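Local coordinates for protein transcription factor inhibitor I-kappa-B-beta (Mus musculus, PDB 1OY3) that inhibits NF-kappa-B by binding it and trapping it in the cytoplasm, while its unphosphorylated, resynthesized form allows the bound factor to enter the nucleus, at residues Val164-Lys169 and His197-Ala202; Pro189-Thr194 and Ala220-Gly225; Phe24-Leu29 and Val61-Ala66. All coordinates share one frame; numbering follows the deposited sequence.

Contact 1. Residues Val164-Lys169 and His197-Ala202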
# COMPACT_ATOMS: atom_id res chain seq x y z
N VAL C 164 3.86 -2.86 -6.74
CA VAL C 164 2.71 -3.72 -6.50
C VAL C 164 2.86 -5.04 -7.27
O VAL C 164 2.71 -6.11 -6.70
CB VAL C 164 1.39 -3.01 -6.91
CG1 VAL C 164 0.17 -3.85 -6.49
CG2 VAL C 164 1.31 -1.64 -6.23
N ALA C 165 3.19 -4.96 -8.56
CA ALA C 165 3.34 -6.19 -9.35
C ALA C 165 4.40 -7.13 -8.74
O ALA C 165 4.21 -8.34 -8.72
CB ALA C 165 3.69 -5.85 -10.79
N VAL C 166 5.49 -6.57 -8.23
CA VAL C 166 6.54 -7.38 -7.62
C VAL C 166 6.06 -7.91 -6.26
O VAL C 166 6.20 -9.09 -5.96
CB VAL C 166 7.85 -6.59 -7.42
CG1 VAL C 166 8.91 -7.49 -6.78
CG2 VAL C 166 8.35 -6.03 -8.76
N ILE C 167 5.49 -7.03 -5.44
CA ILE C 167 4.99 -7.45 -4.13
C ILE C 167 4.10 -8.67 -4.31
O ILE C 167 4.12 -9.60 -3.51
CB ILE C 167 4.15 -6.35 -3.43
CG1 ILE C 167 4.99 -5.10 -3.18
CG2 ILE C 167 3.59 -6.89 -2.11
CD1 ILE C 167 6.28 -5.35 -2.50
N HIS C 168 3.31 -8.66 -5.38
CA HIS C 168 2.42 -9.78 -5.66
C HIS C 168 3.04 -10.86 -6.52
O HIS C 168 2.33 -11.68 -7.08
CB HIS C 168 1.13 -9.30 -6.33
CG HIS C 168 0.24 -8.48 -5.44
ND1 HIS C 168 0.60 -7.24 -4.97
CD2 HIS C 168 -1.00 -8.73 -4.95
CE1 HIS C 168 -0.37 -6.75 -4.23
NE2 HIS C 168 -1.35 -7.63 -4.20
N LYS C 169 4.37 -10.87 -6.62
CA LYS C 169 5.08 -11.89 -7.38
C LYS C 169 4.38 -12.17 -8.71
O LYS C 169 4.14 -13.32 -9.08
CB LYS C 169 5.15 -13.20 -6.57
CG LYS C 169 5.61 -13.01 -5.13
CD LYS C 169 5.58 -14.34 -4.35
CE LYS C 169 4.20 -14.98 -4.41
NZ LYS C 169 4.13 -16.33 -3.76
N HIS C 197 14.68 -5.30 -4.22
CA HIS C 197 14.58 -5.62 -2.79
C HIS C 197 13.24 -6.29 -2.52
O HIS C 197 13.16 -7.23 -1.73
CB HIS C 197 14.68 -4.36 -1.92
CG HIS C 197 16.07 -3.84 -1.74
ND1 HIS C 197 16.56 -2.76 -2.45
CD2 HIS C 197 17.06 -4.21 -0.90
CE1 HIS C 197 17.79 -2.50 -2.05
NE2 HIS C 197 18.12 -3.36 -1.11
N LEU C 198 12.19 -5.79 -3.17
CA LEU C 198 10.87 -6.35 -2.98
C LEU C 198 10.80 -7.78 -3.51
O LEU C 198 10.21 -8.64 -2.88
CB LEU C 198 9.80 -5.48 -3.66
CG LEU C 198 9.79 -4.04 -3.15
CD1 LEU C 198 8.75 -3.24 -3.90
CD2 LEU C 198 9.50 -4.02 -1.66
N ALA C 199 11.42 -8.02 -4.65
CA ALA C 199 11.39 -9.37 -5.21
C ALA C 199 12.08 -10.33 -4.25
O ALA C 199 11.64 -11.46 -4.07
CB ALA C 199 12.07 -9.39 -6.57
N VAL C 200 13.17 -9.88 -3.64
CA VAL C 200 13.90 -10.73 -2.70
C VAL C 200 13.02 -11.01 -1.48
O VAL C 200 12.92 -12.15 -1.01
CB VAL C 200 15.23 -10.07 -2.26
CG1 VAL C 200 15.95 -10.95 -1.25
CG2 VAL C 200 16.11 -9.86 -3.47
N GLU C 201 12.35 -9.98 -0.97
CA GLU C 201 11.46 -10.15 0.17
C GLU C 201 10.35 -11.11 -0.22
O GLU C 201 9.90 -11.92 0.59
CB GLU C 201 10.87 -8.82 0.60
CG GLU C 201 11.89 -7.88 1.23
CD GLU C 201 11.25 -6.81 2.08
OE1 GLU C 201 11.99 -6.10 2.80
OE2 GLU C 201 10.00 -6.67 2.04
N ALA C 202 9.91 -11.01 -1.47
CA ALA C 202 8.83 -11.86 -2.00
C ALA C 202 9.32 -13.27 -2.34
O ALA C 202 8.51 -14.14 -2.67
CB ALA C 202 8.24 -11.21 -3.24
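L198 of helix 195-201 is touched by both V166 and I167. CD1 of I167 reaches across to the fork of the leucine, 3.5 Å from L198 CD1 and almost as near to CD2 and CB, and the two side chains cross obliquely. I167 CG1 stands beside its own backbone N (chi1 -61°), and the next bend carries CD1 over to the neighbouring helix, although the CB itself does not face it. At A199 the packing is tightest: V166 CG1, anti to its backbone N (chi1 -180°), presses on the backbone of the second helix, 3.5 Å from A199 CA, and also meets the methyl A199 CB at 3.7 Å. V207 of helix 205-213 packs against both V166 and A199. At A202, CB points toward the first segment and touches K169 CG at 3.7 Å, while K169 CD lies beside A202 O. K169, with positive phi, is the C-prime residue of a Schellman motif that closes helix 161-167, and H168 ND1 adds a bond to V164 O at 3.0 Å. Aliphatic groups, with the K169 methylenes at the margin, thus join the first helices of ANK 4 and ANK 5, the side-by-side stacking that builds an ankyrin-repeat domain.

Contact 2. Residues Pro189-Thr194 and Ala220-Gly225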
# COMPACT_ATOMS: atom_id res chain seq x y z
N PRO C 189 9.29 4.48 -0.45
CA PRO C 189 9.68 5.30 0.70
C PRO C 189 9.72 4.87 2.17
O PRO C 189 10.15 5.68 3.00
CB PRO C 189 8.82 6.55 0.51
CG PRO C 189 7.56 5.99 -0.05
CD PRO C 189 8.06 5.00 -1.08
N THR C 190 9.29 3.68 2.56
CA THR C 190 9.37 3.37 4.00
C THR C 190 10.81 3.12 4.41
O THR C 190 11.24 3.55 5.48
CB THR C 190 8.48 2.17 4.43
OG1 THR C 190 8.83 1.00 3.69
CG2 THR C 190 7.00 2.49 4.19
N CYS C 191 11.56 2.43 3.56
CA CYS C 191 12.96 2.15 3.86
C CYS C 191 13.80 2.05 2.59
O CYS C 191 14.87 1.44 2.58
CB CYS C 191 13.11 0.87 4.69
SG CYS C 191 12.12 -0.50 4.13
N GLY C 192 13.31 2.68 1.53
CA GLY C 192 14.03 2.71 0.27
C GLY C 192 14.24 1.40 -0.46
O GLY C 192 15.26 1.21 -1.12
N ARG C 193 13.28 0.49 -0.36
CA ARG C 193 13.42 -0.76 -1.08
C ARG C 193 13.16 -0.54 -2.57
O ARG C 193 12.24 0.16 -2.96
CB ARG C 193 12.44 -1.79 -0.52
CG ARG C 193 12.78 -2.20 0.90
CD ARG C 193 11.70 -3.05 1.51
NE ARG C 193 10.56 -2.23 1.88
CZ ARG C 193 9.51 -2.67 2.56
NH1 ARG C 193 9.45 -3.94 2.92
NH2 ARG C 193 8.54 -1.83 2.90
N THR C 194 14.02 -1.12 -3.40
CA THR C 194 13.89 -1.01 -4.85
C THR C 194 13.07 -2.23 -5.29
O THR C 194 12.76 -3.10 -4.47
CB THR C 194 15.27 -1.13 -5.55
OG1 THR C 194 15.85 -2.40 -5.21
CG2 THR C 194 16.21 -0.02 -5.12
N ALA C 220 21.90 -1.04 -5.47
CA ALA C 220 21.08 -0.11 -4.70
C ALA C 220 20.90 -0.60 -3.27
O ALA C 220 20.68 -1.79 -3.03
CB ALA C 220 19.71 0.06 -5.37
N ARG C 221 20.99 0.31 -2.31
CA ARG C 221 20.80 -0.09 -0.92
C ARG C 221 19.62 0.64 -0.30
O ARG C 221 19.31 1.77 -0.66
CB ARG C 221 22.07 0.17 -0.11
CG ARG C 221 22.60 1.59 -0.18
CD ARG C 221 24.02 1.64 0.38
NE ARG C 221 24.90 0.73 -0.34
CZ ARG C 221 26.18 0.52 -0.03
NH1 ARG C 221 26.74 1.16 0.99
NH2 ARG C 221 26.90 -0.34 -0.75
N MET C 222 18.92 -0.03 0.62
CA MET C 222 17.81 0.64 1.27
C MET C 222 18.42 1.61 2.27
O MET C 222 19.63 1.60 2.49
CB MET C 222 16.87 -0.37 1.93
CG MET C 222 17.53 -1.59 2.52
SD MET C 222 16.34 -2.95 2.58
CE MET C 222 15.26 -2.46 3.94
N TYR C 223 17.59 2.47 2.86
CA TYR C 223 18.05 3.47 3.82
C TYR C 223 19.11 2.98 4.80
O TYR C 223 20.04 3.72 5.15
CB TYR C 223 16.86 4.04 4.60
CG TYR C 223 15.86 4.76 3.74
CD1 TYR C 223 14.57 5.02 4.21
CD2 TYR C 223 16.19 5.20 2.45
CE1 TYR C 223 13.63 5.67 3.42
CE2 TYR C 223 15.26 5.85 1.65
CZ TYR C 223 13.98 6.09 2.14
OH TYR C 223 13.05 6.72 1.35
N GLY C 224 18.98 1.74 5.25
CA GLY C 224 19.94 1.19 6.19
C GLY C 224 21.30 0.95 5.56
O GLY C 224 22.32 1.06 6.24
N GLY C 225 21.31 0.62 4.27
CA GLY C 225 22.55 0.35 3.56
C GLY C 225 22.56 -1.04 2.95
O GLY C 225 23.43 -1.37 2.15
O HOH W 1 17.18 2.73 -2.31
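The ring of Y223 lies against the backbone of C191 and G192, which covers one of its faces. G192 N sits 3.4 Å above the plane over the ring centre, C191 C is shifted toward the rim, and G192 CA makes a CH-pi contact 3.9 Å from the Y223 centroid. P189 O lies at the edge, close to the hydroxyl. G192, with positive phi and no side chain, lets its backbone lie close over the ring. Y223 N donates to C191 O at 2.9 Å, though the position of that oxygen is less certain. The M222 chain, bent at chi3, brings CE to C191 SG at 3.7 Å, and the methionine lies side by side with R193, so that CE also meets R193 CG. The guanidinium of R193 is occupied elsewhere, in salt bridges with E188 and E201 and in a bond from NH2 to T190 OG1. T194 CG2 meets A220 CB at 3.5 Å. A water donates to both G192 O, at 2.7 Å, and R221 O. Another protein chain packs on C191 and Y223. Across the segments the polar links are peptide and water-mediated, while apolar side chains fill in beside them, so the fit probably rests on both.

Contact 3. Residues Phe24-Leu29 and Val61-Ala66; sequences FLDFLL and VEKLYA
K63 stretches from its helix toward D26, and its NZ forms a salt bridge with D26 OD2 at 2.8 Å. The ammonium group meets that oxygen on the syn side, 18° out of the carboxylate plane. K63 CG stands beside the backbone N (chi1 -65°), and the chain runs extended beyond CG, laying its methylenes against L25 and L29. L25 CD2 touches K63 CD at 3.9 Å, and L29 CD2 rests 3.8 Å from K63 CB, with the leucine and lysine crossing at about a right angle. Deeper in, L29 CD1 meets L64 CD2 at 4.0 Å, again with the side chains roughly perpendicular. The segments lie on the second helices of ANK 1 and ANK 2, and over these segments the axes are 11.1 Å and 5° apart, as expected of equivalent helices in consecutive ankyrin repeats. Beyond the first shell, E22 gives K63 NZ a second acidic partner, so the lysine charge is probably shared between two carboxylates. L13 of helix 12-18 backs both L25 and L29, whereas A48 and A52 of helix 48-55 lie against L64. F24 and F27 pack on aromatic and apolar side chains of another protein chain.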
# COMPACT_ATOMS: atom_id res chain seq x y z
N PHE C 24 -26.48 -1.79 -20.79
CA PHE C 24 -26.79 -0.54 -20.11
C PHE C 24 -25.54 0.32 -20.04
O PHE C 24 -25.62 1.54 -20.17
CB PHE C 24 -27.35 -0.80 -18.70
CG PHE C 24 -27.99 0.42 -18.08
CD1 PHE C 24 -28.94 1.16 -18.78
CD2 PHE C 24 -27.65 0.83 -16.79
CE1 PHE C 24 -29.54 2.29 -18.22
CE2 PHE C 24 -28.25 1.95 -16.21
CZ PHE C 24 -29.20 2.69 -16.93
N LEU C 25 -24.38 -0.31 -19.86
CA LEU C 25 -23.13 0.44 -19.81
C LEU C 25 -23.03 1.25 -21.09
O LEU C 25 -22.81 2.46 -21.05
CB LEU C 25 -21.92 -0.49 -19.71
CG LEU C 25 -20.59 0.26 -19.92
CD1 LEU C 25 -20.48 1.42 -18.95
CD2 LEU C 25 -19.41 -0.69 -19.74
N ASP C 26 -23.20 0.57 -22.23
CA ASP C 26 -23.12 1.22 -23.53
C ASP C 26 -24.06 2.42 -23.59
O ASP C 26 -23.70 3.49 -24.09
CB ASP C 26 -23.48 0.23 -24.64
CG ASP C 26 -22.39 -0.81 -24.86
OD1 ASP C 26 -22.59 -1.71 -25.70
OD2 ASP C 26 -21.33 -0.73 -24.20
N PHE C 27 -25.27 2.23 -23.07
CA PHE C 27 -26.26 3.30 -23.05
C PHE C 27 -25.69 4.50 -22.29
O PHE C 27 -25.57 5.59 -22.84
CB PHE C 27 -27.54 2.81 -22.37
CG PHE C 27 -28.59 3.87 -22.21
CD1 PHE C 27 -29.23 4.42 -23.32
CD2 PHE C 27 -28.94 4.33 -20.94
CE1 PHE C 27 -30.21 5.39 -23.17
CE2 PHE C 27 -29.92 5.30 -20.78
CZ PHE C 27 -30.56 5.84 -21.89
N LEU C 28 -25.34 4.28 -21.02
CA LEU C 28 -24.79 5.34 -20.18
C LEU C 28 -23.66 6.07 -20.89
O LEU C 28 -23.70 7.29 -21.07
CB LEU C 28 -24.29 4.78 -18.86
CG LEU C 28 -25.30 4.44 -17.75
CD1 LEU C 28 -26.37 3.53 -18.27
CD2 LEU C 28 -24.58 3.77 -16.59
N LEU C 29 -22.65 5.31 -21.31
CA LEU C 29 -21.51 5.89 -22.00
C LEU C 29 -21.94 6.68 -23.22
O LEU C 29 -21.23 7.58 -23.67
CB LEU C 29 -20.52 4.79 -22.39
CG LEU C 29 -19.27 4.70 -21.51
CD1 LEU C 29 -19.63 4.88 -20.05
CD2 LEU C 29 -18.58 3.36 -21.73
N VAL C 61 -12.83 -2.05 -19.44
CA VAL C 61 -11.84 -1.02 -19.17
C VAL C 61 -11.60 -0.19 -20.43
O VAL C 61 -11.38 1.02 -20.34
CB VAL C 61 -10.51 -1.64 -18.67
CG1 VAL C 61 -9.40 -0.60 -18.70
CG2 VAL C 61 -10.70 -2.17 -17.23
N GLU C 62 -11.65 -0.83 -21.60
CA GLU C 62 -11.43 -0.12 -22.85
C GLU C 62 -12.54 0.88 -23.14
O GLU C 62 -12.28 2.00 -23.58
CB GLU C 62 -11.29 -1.11 -24.02
CG GLU C 62 -11.15 -0.45 -25.40
CD GLU C 62 -10.85 -1.44 -26.51
OE1 GLU C 62 -11.47 -2.53 -26.52
OE2 GLU C 62 -9.99 -1.15 -27.38
N LYS C 63 -13.79 0.47 -22.91
CA LYS C 63 -14.92 1.34 -23.16
C LYS C 63 -14.79 2.60 -22.33
O LYS C 63 -14.87 3.72 -22.84
CB LYS C 63 -16.23 0.64 -22.81
CG LYS C 63 -16.53 -0.56 -23.68
CD LYS C 63 -17.89 -1.13 -23.32
CE LYS C 63 -18.26 -2.30 -24.19
NZ LYS C 63 -19.54 -2.87 -23.72
N LEU C 64 -14.55 2.40 -21.03
CA LEU C 64 -14.38 3.52 -20.11
C LEU C 64 -13.19 4.36 -20.54
O LEU C 64 -13.26 5.59 -20.56
CB LEU C 64 -14.21 2.99 -18.68
CG LEU C 64 -15.46 2.25 -18.19
CD1 LEU C 64 -15.20 1.48 -16.90
CD2 LEU C 64 -16.58 3.28 -18.00
N TYR C 65 -12.09 3.70 -20.89
CA TYR C 65 -10.87 4.40 -21.30
C TYR C 65 -11.12 5.15 -22.62
O TYR C 65 -10.75 6.32 -22.78
CB TYR C 65 -9.72 3.39 -21.47
CG TYR C 65 -8.33 3.98 -21.66
CD1 TYR C 65 -7.35 3.27 -22.36
CD2 TYR C 65 -7.97 5.20 -21.09
CE1 TYR C 65 -6.07 3.76 -22.50
CE2 TYR C 65 -6.66 5.71 -21.22
CZ TYR C 65 -5.72 4.97 -21.93
OH TYR C 65 -4.42 5.42 -22.05
N ALA C 66 -11.77 4.47 -23.56
CA ALA C 66 -12.08 5.04 -24.86
C ALA C 66 -12.99 6.25 -24.68
O ALA C 66 -12.85 7.25 -25.39
CB ALA C 66 -12.77 4.00 -25.75

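From the N terminus, contact 3 comes first, closing a loop of 31 residues between helix 22-32 of ANK 1 and helix 58-66 of ANK 2. It is complete before either of the others opens. Contact 1 then starts at 164-169, but the first segment of contact 2, 189-194, intervenes before 197-202, and 220-225 follows last, so these two loops cross. They also touch, through the E201-R193 pair and where H197 packs on A220 and M222, joining the helices to the adjoining loops. Contact 3 lies on the opposite side of the chain's centre, its centre about 33 Å from that of contact 1. Contacts 1 and 3 each tie a repeat to the next, and contact 2 joins the loops around ANK 5 and the start of ANK 6.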